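Local coordinates for F5/8 type C domain protein (Bacteroides ovatus, PDB 4ZRX) that probably hydrolyses alpha-L-fucosyl linkages in glycans, as a putative alpha-L-fucosidase that also carries a probably sugar-binding F5/8 type C domain, at residues Leu48-Asn53 with Glu78-Thr83; Ser290-Trp295 with Ala299-Lys304; Ile342-Glu347 with Gln464-Lys469. All blocks are in the same frame, centred on the assembly; numbering follows the deposited sequence. Where two conformers were deposited one is given.

Interaction 1: residues Leu48-Asn53 with Glu78-Thr83; sequences LHFGIN and EQWVRT. With EDO (1,2-ethanediol), chain D.
Trp80 presents an edge of its indole to the face of Phe50, an edge-to-face aromatic pair whose six-membered rings lie 5.4 Å apart, centroid to centroid, with planes at 68°. Trp80 CH2 comes to 3.9 Å from Phe50 CD2. Farther along the same benzo ring, Trp80 CE3 receives the methyl Leu48 CD1 at 3.8 Å, so one indole bridges two alternate side chains at and just past the end of strand 44-48. Phe50 reaches it because CG stands anti to the backbone N (chi1 -173°). The indole is fixed at its other end by Trp80 NE1, bonded to Gly335 O. Between these two apolar residues His49 faces the other way, into what is probably the sugar pocket: its NE2 makes a nearly straight 2.7 Å hydrogen bond to O1 of an ethanediol, probably from the crystallisation liquor, that is also hydrogen-bonded to His98 and Glu230. ND1 is taken by Asn328, and Trp295 stacks on the ring. A leucine in place of His49 would probably leave Asn328 OD1 without this partner and strip the pocket of one polar contact. In the TIM-barrel domain the contact packs the end of strand 44-48 against helix 77-86, which meets helices 126-137 and 339-356.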
loop_
_atom_site.group_PDB
_atom_site.type_symbol
_atom_site.label_atom_id
_atom_site.label_comp_id
_atom_site.label_asym_id
_atom_site.label_seq_id
_atom_site.Cartn_x
_atom_site.Cartn_y
_atom_site.Cartn_z
ATOM N N LEU A 48 -2.945 10.686 7.429
ATOM C CA LEU A 48 -4.230 11.208 7.766
ATOM C C LEU A 48 -4.689 12.224 6.721
ATOM O O LEU A 48 -4.309 13.416 6.767
ATOM C CB LEU A 48 -4.173 11.861 9.142
ATOM C CG LEU A 48 -3.799 10.967 10.318
ATOM C CD1 LEU A 48 -3.376 11.804 11.545
ATOM C CD2 LEU A 48 -4.976 10.060 10.680
ATOM N N HIS A 49 -5.455 11.783 5.746
ATOM C CA HIS A 49 -6.119 12.688 4.829
ATOM C C HIS A 49 -7.392 13.192 5.481
ATOM O O HIS A 49 -8.329 12.429 5.733
ATOM C CB HIS A 49 -6.422 12.029 3.500
ATOM C CG HIS A 49 -5.253 11.906 2.594
ATOM N ND1 HIS A 49 -4.204 11.052 2.836
ATOM C CD2 HIS A 49 -5.005 12.471 1.401
ATOM C CE1 HIS A 49 -3.334 11.151 1.853
ATOM N NE2 HIS A 49 -3.816 11.987 0.960
ATOM N N PHE A 50 -7.402 14.504 5.733
ATOM C CA PHE A 50 -8.468 15.188 6.419
ATOM C C PHE A 50 -8.469 16.628 5.953
ATOM O O PHE A 50 -7.429 17.258 5.756
ATOM C CB PHE A 50 -8.247 15.106 7.921
ATOM C CG PHE A 50 -9.398 15.649 8.716
ATOM C CD1 PHE A 50 -10.654 15.049 8.659
ATOM C CD2 PHE A 50 -9.200 16.731 9.551
ATOM C CE1 PHE A 50 -11.698 15.533 9.423
ATOM C CE2 PHE A 50 -10.266 17.251 10.266
ATOM C CZ PHE A 50 -11.509 16.640 10.239
ATOM N N GLY A 51 -9.640 17.161 5.673
ATOM C CA GLY A 51 -9.767 18.545 5.228
ATOM C C GLY A 51 -11.150 18.873 4.746
ATOM O O GLY A 51 -12.143 18.212 5.116
ATOM N N ILE A 52 -11.228 19.898 3.905
ATOM C CA ILE A 52 -12.529 20.268 3.383
ATOM C C ILE A 52 -13.105 19.145 2.484
ATOM O O ILE A 52 -14.321 18.957 2.450
ATOM C CB ILE A 52 -12.419 21.628 2.693
ATOM C CG1 ILE A 52 -13.803 22.295 2.601
ATOM C CG2 ILE A 52 -11.721 21.473 1.394
ATOM C CD1 ILE A 52 -13.749 23.737 2.921
ATOM N N ASN A 53 -12.243 18.360 1.844
ATOM C CA ASN A 53 -12.704 17.250 1.005
ATOM C C ASN A 53 -13.489 16.225 1.804
ATOM O O ASN A 53 -14.376 15.532 1.261
ATOM C CB ASN A 53 -11.558 16.523 0.336
ATOM C CG ASN A 53 -10.868 17.306 -0.722
ATOM O OD1 ASN A 53 -11.213 18.435 -1.064
ATOM N ND2 ASN A 53 -9.849 16.698 -1.257
ATOM N N GLU A 78 -6.768 13.079 19.863
ATOM C CA GLU A 78 -6.292 12.052 20.806
ATOM C C GLU A 78 -6.817 10.670 20.402
ATOM O O GLU A 78 -6.112 9.685 20.519
ATOM C CB GLU A 78 -6.629 12.292 22.283
ATOM C CG GLU A 78 -6.050 13.539 22.880
ATOM C CD GLU A 78 -6.196 13.599 24.441
ATOM O OE1 GLU A 78 -6.616 12.597 25.025
ATOM O OE2 GLU A 78 -5.864 14.634 25.031
ATOM N N GLN A 79 -8.061 10.614 19.910
ATOM C CA GLN A 79 -8.639 9.358 19.444
ATOM C C GLN A 79 -7.880 8.839 18.241
ATOM O O GLN A 79 -7.585 7.651 18.128
ATOM C CB GLN A 79 -10.118 9.517 19.157
ATOM C CG GLN A 79 -10.823 8.241 18.747
ATOM C CD GLN A 79 -11.149 8.101 17.238
ATOM O OE1 GLN A 79 -10.625 8.804 16.371
ATOM N NE2 GLN A 79 -12.051 7.175 16.948
ATOM N N TRP A 80 -7.509 9.754 17.347
ATOM C CA TRP A 80 -6.684 9.367 16.216
ATOM C C TRP A 80 -5.342 8.751 16.679
ATOM O O TRP A 80 -4.946 7.684 16.237
ATOM C CB TRP A 80 -6.359 10.522 15.258
ATOM C CG TRP A 80 -7.468 11.373 14.791
ATOM C CD1 TRP A 80 -8.796 11.177 14.970
ATOM C CD2 TRP A 80 -7.339 12.583 14.067
ATOM N NE1 TRP A 80 -9.504 12.206 14.375
ATOM C CE2 TRP A 80 -8.617 13.090 13.852
ATOM C CE3 TRP A 80 -6.242 13.304 13.564
ATOM C CZ2 TRP A 80 -8.852 14.281 13.182
ATOM C CZ3 TRP A 80 -6.500 14.491 12.918
ATOM C CH2 TRP A 80 -7.792 14.957 12.728
ATOM N N VAL A 81 -4.606 9.500 17.494
ATOM C CA VAL A 81 -3.259 9.116 17.821
ATOM C C VAL A 81 -3.252 7.913 18.732
ATOM O O VAL A 81 -2.400 7.018 18.573
ATOM C CB VAL A 81 -2.441 10.270 18.399
ATOM C CG1 VAL A 81 -1.078 9.791 18.793
ATOM C CG2 VAL A 81 -2.313 11.420 17.395
ATOM N N ARG A 82 -4.185 7.830 19.667
ATOM C CA ARG A 82 -4.247 6.650 20.550
ATOM C C ARG A 82 -4.487 5.373 19.697
ATOM O O ARG A 82 -3.833 4.334 19.868
ATOM C CB ARG A 82 -5.363 6.777 21.579
ATOM C CG ARG A 82 -5.482 5.581 22.563
ATOM C CD ARG A 82 -6.625 5.743 23.611
ATOM N NE ARG A 82 -7.942 5.935 23.013
ATOM C CZ ARG A 82 -8.602 7.099 22.908
ATOM N NH1 ARG A 82 -8.102 8.270 23.320
ATOM N NH2 ARG A 82 -9.799 7.102 22.330
ATOM N N THR A 83 -5.442 5.478 18.779
ATOM C CA THR A 83 -5.773 4.381 17.892
ATOM C C THR A 83 -4.527 3.947 17.105
ATOM O O THR A 83 -4.196 2.754 17.056
ATOM C CB THR A 83 -6.850 4.793 16.941
ATOM O OG1 THR A 83 -8.054 5.037 17.679
ATOM C CG2 THR A 83 -7.132 3.712 15.895
HETATM C C1 EDO D . -1.673 12.045 -1.551
HETATM O O1 EDO D . -2.978 12.623 -1.570
HETATM C C2 EDO D . -1.761 10.679 -2.203
HETATM O O2 EDO D . -2.351 10.818 -3.506
#

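Interaction 2: residues Ser290-Trp295 with Ala299-Lys304; sequences SIRPGW and AEEDGK
Arg292 and Asp302 form a salt bridge between two parts of the loop that leaves strand 279-290 of the TIM barrel and runs on to helix 308-316. The loop starts with an ST turn, in which Ser290 OG accepts from Arg292 N at 3.2 Å. The same hydroxyl donates to Gly294 O and is also bonded to Asn328 ND2, so one oxygen ties together the start and end of the bend. Across the loop, Gly294 N donates a hydrogen bond to Glu301 OE1 at 2.9 Å, meeting the syn side of the carboxylate but 31° out of its plane. That oxygen has a second donor in a water, which in turn accepts from Arg292 NH1. Glu301 gets there with an extended chain beyond CG (chi2 178°), and its carboxylate lies against the ring of Pro293, whose CD is also 3.9 Å from Lys304 CB. The arginine is supplied on several sides. Its NH2 bonds Asp302 OD1 at 2.9 Å, almost in the guanidinium plane, and has a further charged partner in Asp341 of helix 339-356; NH1 adds a weak bond to the same Asp302 oxygen. With two carboxylates sharing NH2, its positive charge is probably well stabilised. Glu301 O lies over one face of the guanidinium and is itself used by Lys304 N. Beyond Gly294 the chain enters the probable active site, where Trp295 NE1 bonds Glu230. Asp302 OD1 is approached on its anti side, with the carboxylate plane turned 85° from that of the guanidinium.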
loop_
_atom_site.group_PDB
_atom_site.type_symbol
_atom_site.label_atom_id
_atom_site.label_comp_id
_atom_site.label_asym_id
_atom_site.label_seq_id
_atom_site.Cartn_x
_atom_site.Cartn_y
_atom_site.Cartn_z
ATOM N N SER A 290 -4.082 3.619 0.790
ATOM C CA SER A 290 -5.162 3.856 1.733
ATOM C C SER A 290 -5.828 2.583 2.241
ATOM O O SER A 290 -5.858 1.572 1.571
ATOM C CB SER A 290 -6.205 4.784 1.076
ATOM O OG SER A 290 -7.256 5.128 1.963
ATOM N N ILE A 291 -6.286 2.633 3.467
ATOM C CA ILE A 291 -7.133 1.560 4.045
ATOM C C ILE A 291 -8.474 1.401 3.364
ATOM O O ILE A 291 -9.141 0.334 3.525
ATOM C CB ILE A 291 -7.267 1.695 5.571
ATOM C CG1 ILE A 291 -7.448 0.319 6.192
ATOM C CG2 ILE A 291 -8.376 2.696 5.936
ATOM C CD1 ILE A 291 -7.517 0.341 7.760
ATOM N N ARG A 292 -8.878 2.438 2.631
ATOM C CA ARG A 292 -10.137 2.468 1.881
ATOM C C ARG A 292 -9.830 2.678 0.414
ATOM O O ARG A 292 -8.686 2.956 0.060
ATOM C CB ARG A 292 -11.007 3.628 2.385
ATOM C CG ARG A 292 -11.628 3.389 3.764
ATOM C CD ARG A 292 -11.771 4.631 4.627
ATOM N NE ARG A 292 -12.628 4.320 5.764
ATOM C CZ ARG A 292 -13.959 4.402 5.766
ATOM N NH1 ARG A 292 -14.658 4.924 4.757
ATOM N NH2 ARG A 292 -14.594 4.036 6.858
ATOM N N PRO A 293 -10.836 2.627 -0.459
ATOM C CA PRO A 293 -10.518 2.886 -1.880
ATOM C C PRO A 293 -10.014 4.320 -2.133
ATOM O O PRO A 293 -9.060 4.501 -2.888
ATOM C CB PRO A 293 -11.847 2.646 -2.577
ATOM C CG PRO A 293 -12.493 1.622 -1.750
ATOM C CD PRO A 293 -12.160 2.001 -0.322
ATOM N N GLY A 294 -10.638 5.301 -1.492
ATOM C CA GLY A 294 -10.231 6.688 -1.589
ATOM C C GLY A 294 -9.298 7.086 -0.416
ATOM O O GLY A 294 -9.165 6.351 0.549
ATOM N N TRP A 295 -8.611 8.202 -0.570
ATOM C CA TRP A 295 -7.797 8.784 0.470
ATOM C C TRP A 295 -8.592 9.506 1.513
ATOM O O TRP A 295 -8.250 9.479 2.700
ATOM C CB TRP A 295 -6.733 9.716 -0.145
ATOM C CG TRP A 295 -5.780 9.028 -1.089
ATOM C CD1 TRP A 295 -5.813 9.045 -2.457
ATOM C CD2 TRP A 295 -4.655 8.261 -0.711
ATOM N NE1 TRP A 295 -4.767 8.294 -2.960
ATOM C CE2 TRP A 295 -4.048 7.791 -1.894
ATOM C CE3 TRP A 295 -4.081 7.952 0.502
ATOM C CZ2 TRP A 295 -2.857 7.031 -1.872
ATOM C CZ3 TRP A 295 -2.959 7.159 0.532
ATOM C CH2 TRP A 295 -2.333 6.728 -0.652
ATOM N N ALA A 299 -18.409 7.958 3.523
ATOM C CA ALA A 299 -19.304 6.982 4.196
ATOM C C ALA A 299 -19.679 5.793 3.304
ATOM O O ALA A 299 -19.886 4.677 3.800
ATOM C CB ALA A 299 -20.531 7.685 4.778
ATOM N N GLU A 300 -19.721 6.047 1.989
ATOM C CA GLU A 300 -19.980 5.044 0.967
ATOM C C GLU A 300 -18.944 3.916 0.956
ATOM O O GLU A 300 -19.179 2.830 0.399
ATOM C CB GLU A 300 -19.980 5.712 -0.416
ATOM C CG GLU A 300 -21.036 6.780 -0.624
ATOM C CD GLU A 300 -20.711 8.182 -0.112
ATOM O OE1 GLU A 300 -19.673 8.442 0.490
ATOM O OE2 GLU A 300 -21.559 9.086 -0.243
ATOM N N GLU A 301 -17.764 4.209 1.541
ATOM C CA GLU A 301 -16.697 3.234 1.638
ATOM C C GLU A 301 -16.538 2.590 3.024
ATOM O O GLU A 301 -15.589 1.850 3.249
ATOM C CB GLU A 301 -15.376 3.933 1.201
ATOM C CG GLU A 301 -15.374 4.305 -0.251
ATOM C CD GLU A 301 -14.135 5.044 -0.762
ATOM O OE1 GLU A 301 -13.144 5.271 0.017
ATOM O OE2 GLU A 301 -14.225 5.429 -2.006
ATOM N N ASP A 302 -17.469 2.806 3.929
ATOM C CA ASP A 302 -17.398 2.170 5.257
ATOM C C ASP A 302 -17.369 0.618 5.165
ATOM O O ASP A 302 -16.735 -0.038 6.000
ATOM C CB ASP A 302 -18.569 2.584 6.127
ATOM C CG ASP A 302 -18.527 4.005 6.590
ATOM O OD1 ASP A 302 -17.446 4.621 6.560
ATOM O OD2 ASP A 302 -19.594 4.512 7.049
ATOM N N GLY A 303 -18.056 0.055 4.175
ATOM C CA GLY A 303 -18.057 -1.396 3.943
ATOM C C GLY A 303 -16.963 -1.849 3.002
ATOM O O GLY A 303 -16.943 -2.990 2.580
ATOM N N LYS A 304 -16.006 -0.967 2.684
ATOM C CA LYS A 304 -14.957 -1.272 1.733
ATOM C C LYS A 304 -13.571 -1.052 2.328
ATOM O O LYS A 304 -12.591 -0.874 1.600
ATOM C CB LYS A 304 -15.123 -0.435 0.480
ATOM C CG LYS A 304 -16.469 -0.683 -0.170
ATOM C CD LYS A 304 -16.631 0.136 -1.397
ATOM C CE LYS A 304 -18.047 -0.108 -1.973
ATOM N NZ LYS A 304 -17.902 0.043 -3.428
HETATM O O HOH W 1 -13.195 6.590 2.413
#

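Interaction 3: residues Ile342-Glu347 with Gln464-Lys469; sequences IKRLKE and QEETTK
Arg344 meets Glu466 where helix 339-356, from the alpha-L-fucosidase domain, faces the extended linker that leads into the F5/8 type C domain, forming a salt-bridge network with Glu347. From CB, Arg344 runs out with CG anti to the backbone N (chi1 -179°), then bends at chi2 and chi3, the side chain resting on Val305 and on Leu311 of helix 308-316. The bends bring NE back to the helix, where it gives a 2.8 Å hydrogen bond and salt bridge to Glu347 OE1, one turn on and within 9° of the guanidinium plane. CZ, the centre of the guanidinium, is 4.0 Å from Glu466 OE2. At the tip, NH2 stands 3.6 Å from that oxygen; it lies well out of the guanidinium plane, so the attraction is between charges, with no N-H directed at it. NH1 has two partners: the backbone oxygen of Lys306 and a water. Two acidic groups thus flank one arginine, which would probably ease the repulsion between them. Glu466 comes from the opposite direction on an extended chain. Each leg of the water bridge is shorter than the direct approach: the water accepts from Arg344 NH1 and donates to Glu466 OE2, both at 2.8 Å.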
loop_
_atom_site.group_PDB
_atom_site.type_symbol
_atom_site.label_atom_id
_atom_site.label_comp_id
_atom_site.label_asym_id
_atom_site.label_seq_id
_atom_site.Cartn_x
_atom_site.Cartn_y
_atom_site.Cartn_z
ATOM N N ILE A 342 -11.047 1.285 12.900
ATOM C CA ILE A 342 -10.476 0.933 14.199
ATOM C C ILE A 342 -10.391 -0.582 14.363
ATOM O O ILE A 342 -9.342 -1.132 14.716
ATOM C CB ILE A 342 -11.255 1.549 15.356
ATOM C CG1 ILE A 342 -11.107 3.077 15.390
ATOM C CG2 ILE A 342 -10.786 0.937 16.673
ATOM C CD1 ILE A 342 -12.093 3.786 16.280
ATOM N N LYS A 343 -11.490 -1.257 14.076
ATOM C CA LYS A 343 -11.536 -2.683 14.267
ATOM C C LYS A 343 -10.517 -3.368 13.353
ATOM O O LYS A 343 -9.838 -4.300 13.778
ATOM C CB LYS A 343 -12.930 -3.217 13.979
ATOM C CG LYS A 343 -13.141 -4.659 14.368
ATOM C CD LYS A 343 -14.571 -5.048 14.142
ATOM C CE LYS A 343 -14.749 -6.513 14.457
ATOM N NZ LYS A 343 -16.162 -6.819 14.616
ATOM N N ARG A 344 -10.457 -2.936 12.103
ATOM C CA ARG A 344 -9.545 -3.536 11.157
ATOM C C ARG A 344 -8.046 -3.249 11.502
ATOM O O ARG A 344 -7.188 -4.145 11.347
ATOM C CB ARG A 344 -9.884 -3.101 9.727
ATOM C CG ARG A 344 -8.989 -3.696 8.687
ATOM C CD ARG A 344 -8.992 -5.240 8.607
ATOM N NE ARG A 344 -10.288 -5.824 8.911
ATOM C CZ ARG A 344 -11.357 -5.759 8.132
ATOM N NH1 ARG A 344 -11.346 -5.122 6.959
ATOM N NH2 ARG A 344 -12.495 -6.343 8.563
ATOM N N LEU A 345 -7.761 -2.074 12.010
ATOM C CA LEU A 345 -6.414 -1.750 12.464
ATOM C C LEU A 345 -5.984 -2.601 13.636
ATOM O O LEU A 345 -4.837 -3.022 13.699
ATOM C CB LEU A 345 -6.284 -0.272 12.822
ATOM C CG LEU A 345 -6.289 0.700 11.635
ATOM C CD1 LEU A 345 -6.308 2.122 12.118
ATOM C CD2 LEU A 345 -5.070 0.453 10.727
ATOM N N LYS A 346 -6.924 -2.851 14.563
ATOM C CA LYS A 346 -6.660 -3.733 15.698
ATOM C C LYS A 346 -6.385 -5.158 15.218
ATOM O O LYS A 346 -5.453 -5.815 15.687
ATOM C CB LYS A 346 -7.840 -3.759 16.663
ATOM C CG LYS A 346 -7.966 -2.430 17.381
ATOM C CD LYS A 346 -9.103 -2.401 18.416
ATOM C CE LYS A 346 -9.142 -1.080 19.127
ATOM N NZ LYS A 346 -10.453 -0.912 19.778
ATOM N N GLU A 347 -7.211 -5.629 14.308
ATOM C CA GLU A 347 -7.001 -6.962 13.696
ATOM C C GLU A 347 -5.635 -7.083 13.036
ATOM O O GLU A 347 -4.987 -8.110 13.143
ATOM C CB GLU A 347 -8.075 -7.292 12.697
ATOM C CG GLU A 347 -9.440 -7.574 13.365
ATOM C CD GLU A 347 -10.595 -7.625 12.358
ATOM O OE1 GLU A 347 -10.358 -7.503 11.112
ATOM O OE2 GLU A 347 -11.757 -7.836 12.831
ATOM N N GLN A 464 -7.382 -16.130 5.157
ATOM C CA GLN A 464 -8.355 -16.308 4.086
ATOM C C GLN A 464 -8.820 -14.956 3.569
ATOM O O GLN A 464 -9.025 -14.024 4.371
ATOM C CB GLN A 464 -9.634 -16.991 4.624
ATOM C CG GLN A 464 -9.421 -18.219 5.481
ATOM C CD GLN A 464 -8.528 -19.219 4.790
ATOM O OE1 GLN A 464 -8.585 -19.364 3.558
ATOM N NE2 GLN A 464 -7.678 -19.904 5.560
ATOM N N GLU A 465 -9.051 -14.866 2.269
ATOM C CA GLU A 465 -9.681 -13.673 1.697
ATOM C C GLU A 465 -11.086 -13.486 2.240
ATOM O O GLU A 465 -11.733 -14.429 2.715
ATOM C CB GLU A 465 -9.728 -13.718 0.165
ATOM C CG GLU A 465 -9.857 -12.320 -0.491
ATOM C CD GLU A 465 -8.966 -11.235 0.175
ATOM O OE1 GLU A 465 -7.787 -11.072 -0.212
ATOM O OE2 GLU A 465 -9.469 -10.529 1.080
ATOM N N GLU A 466 -11.548 -12.247 2.186
ATOM C CA GLU A 466 -12.889 -11.928 2.627
ATOM C C GLU A 466 -13.867 -12.423 1.578
ATOM O O GLU A 466 -13.526 -12.389 0.398
ATOM C CB GLU A 466 -13.020 -10.414 2.774
ATOM C CG GLU A 466 -13.439 -10.059 4.161
ATOM C CD GLU A 466 -13.361 -8.591 4.406
ATOM O OE1 GLU A 466 -13.543 -7.817 3.426
ATOM O OE2 GLU A 466 -13.080 -8.246 5.568
ATOM N N THR A 467 -15.037 -12.905 2.017
ATOM C CA THR A 467 -16.144 -13.221 1.108
ATOM C C THR A 467 -16.670 -11.954 0.423
ATOM O O THR A 467 -17.023 -10.987 1.107
ATOM C CB THR A 467 -17.356 -13.871 1.878
ATOM O OG1 THR A 467 -16.885 -14.755 2.904
ATOM C CG2 THR A 467 -18.231 -14.632 0.941
ATOM N N THR A 468 -16.722 -11.939 -0.904
ATOM C CA THR A 468 -17.364 -10.839 -1.623
ATOM C C THR A 468 -18.852 -10.734 -1.218
ATOM O O THR A 468 -19.538 -11.745 -1.195
ATOM C CB THR A 468 -17.296 -11.063 -3.154
ATOM O OG1 THR A 468 -15.933 -11.288 -3.514
ATOM C CG2 THR A 468 -17.833 -9.862 -3.928
ATOM N N LYS A 469 -19.303 -9.523 -0.868
ATOM C CA LYS A 469 -20.693 -9.292 -0.490
ATOM C C LYS A 469 -21.485 -9.065 -1.784
ATOM O O LYS A 469 -21.116 -8.236 -2.598
ATOM C CB LYS A 469 -20.803 -8.084 0.451
ATOM C CG LYS A 469 -19.940 -8.170 1.722
ATOM C CD LYS A 469 -19.801 -6.797 2.356
ATOM C CE LYS A 469 -19.011 -6.825 3.654
ATOM N NZ LYS A 469 -18.767 -5.422 4.114
HETATM O O HOH W 2 -13.641 -5.468 5.317
#

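Overall arrangement
The three contacts run from core to surface, and their chemistry changes with depth. Interaction 1 is wholly buried and apolar, setting aromatic and aliphatic groups between a barrel strand and a helix. Interaction 2, partly buried, relies on hydrogen bonds and a charged pair to shape a loop. Interaction 3 is exposed and electrostatic, with a water bridging the fucosidase-family domain and the linker before the F5/8 type C domain. Helix 339-356 is common ground: Ile342 touches Gln79 and Thr83 of interaction 1, while Leu345 packs on Ile291 of interaction 2. Interactions 1 and 2 also meet at the pocket, where His49 CB lies 3.2 Å from Trp295 O.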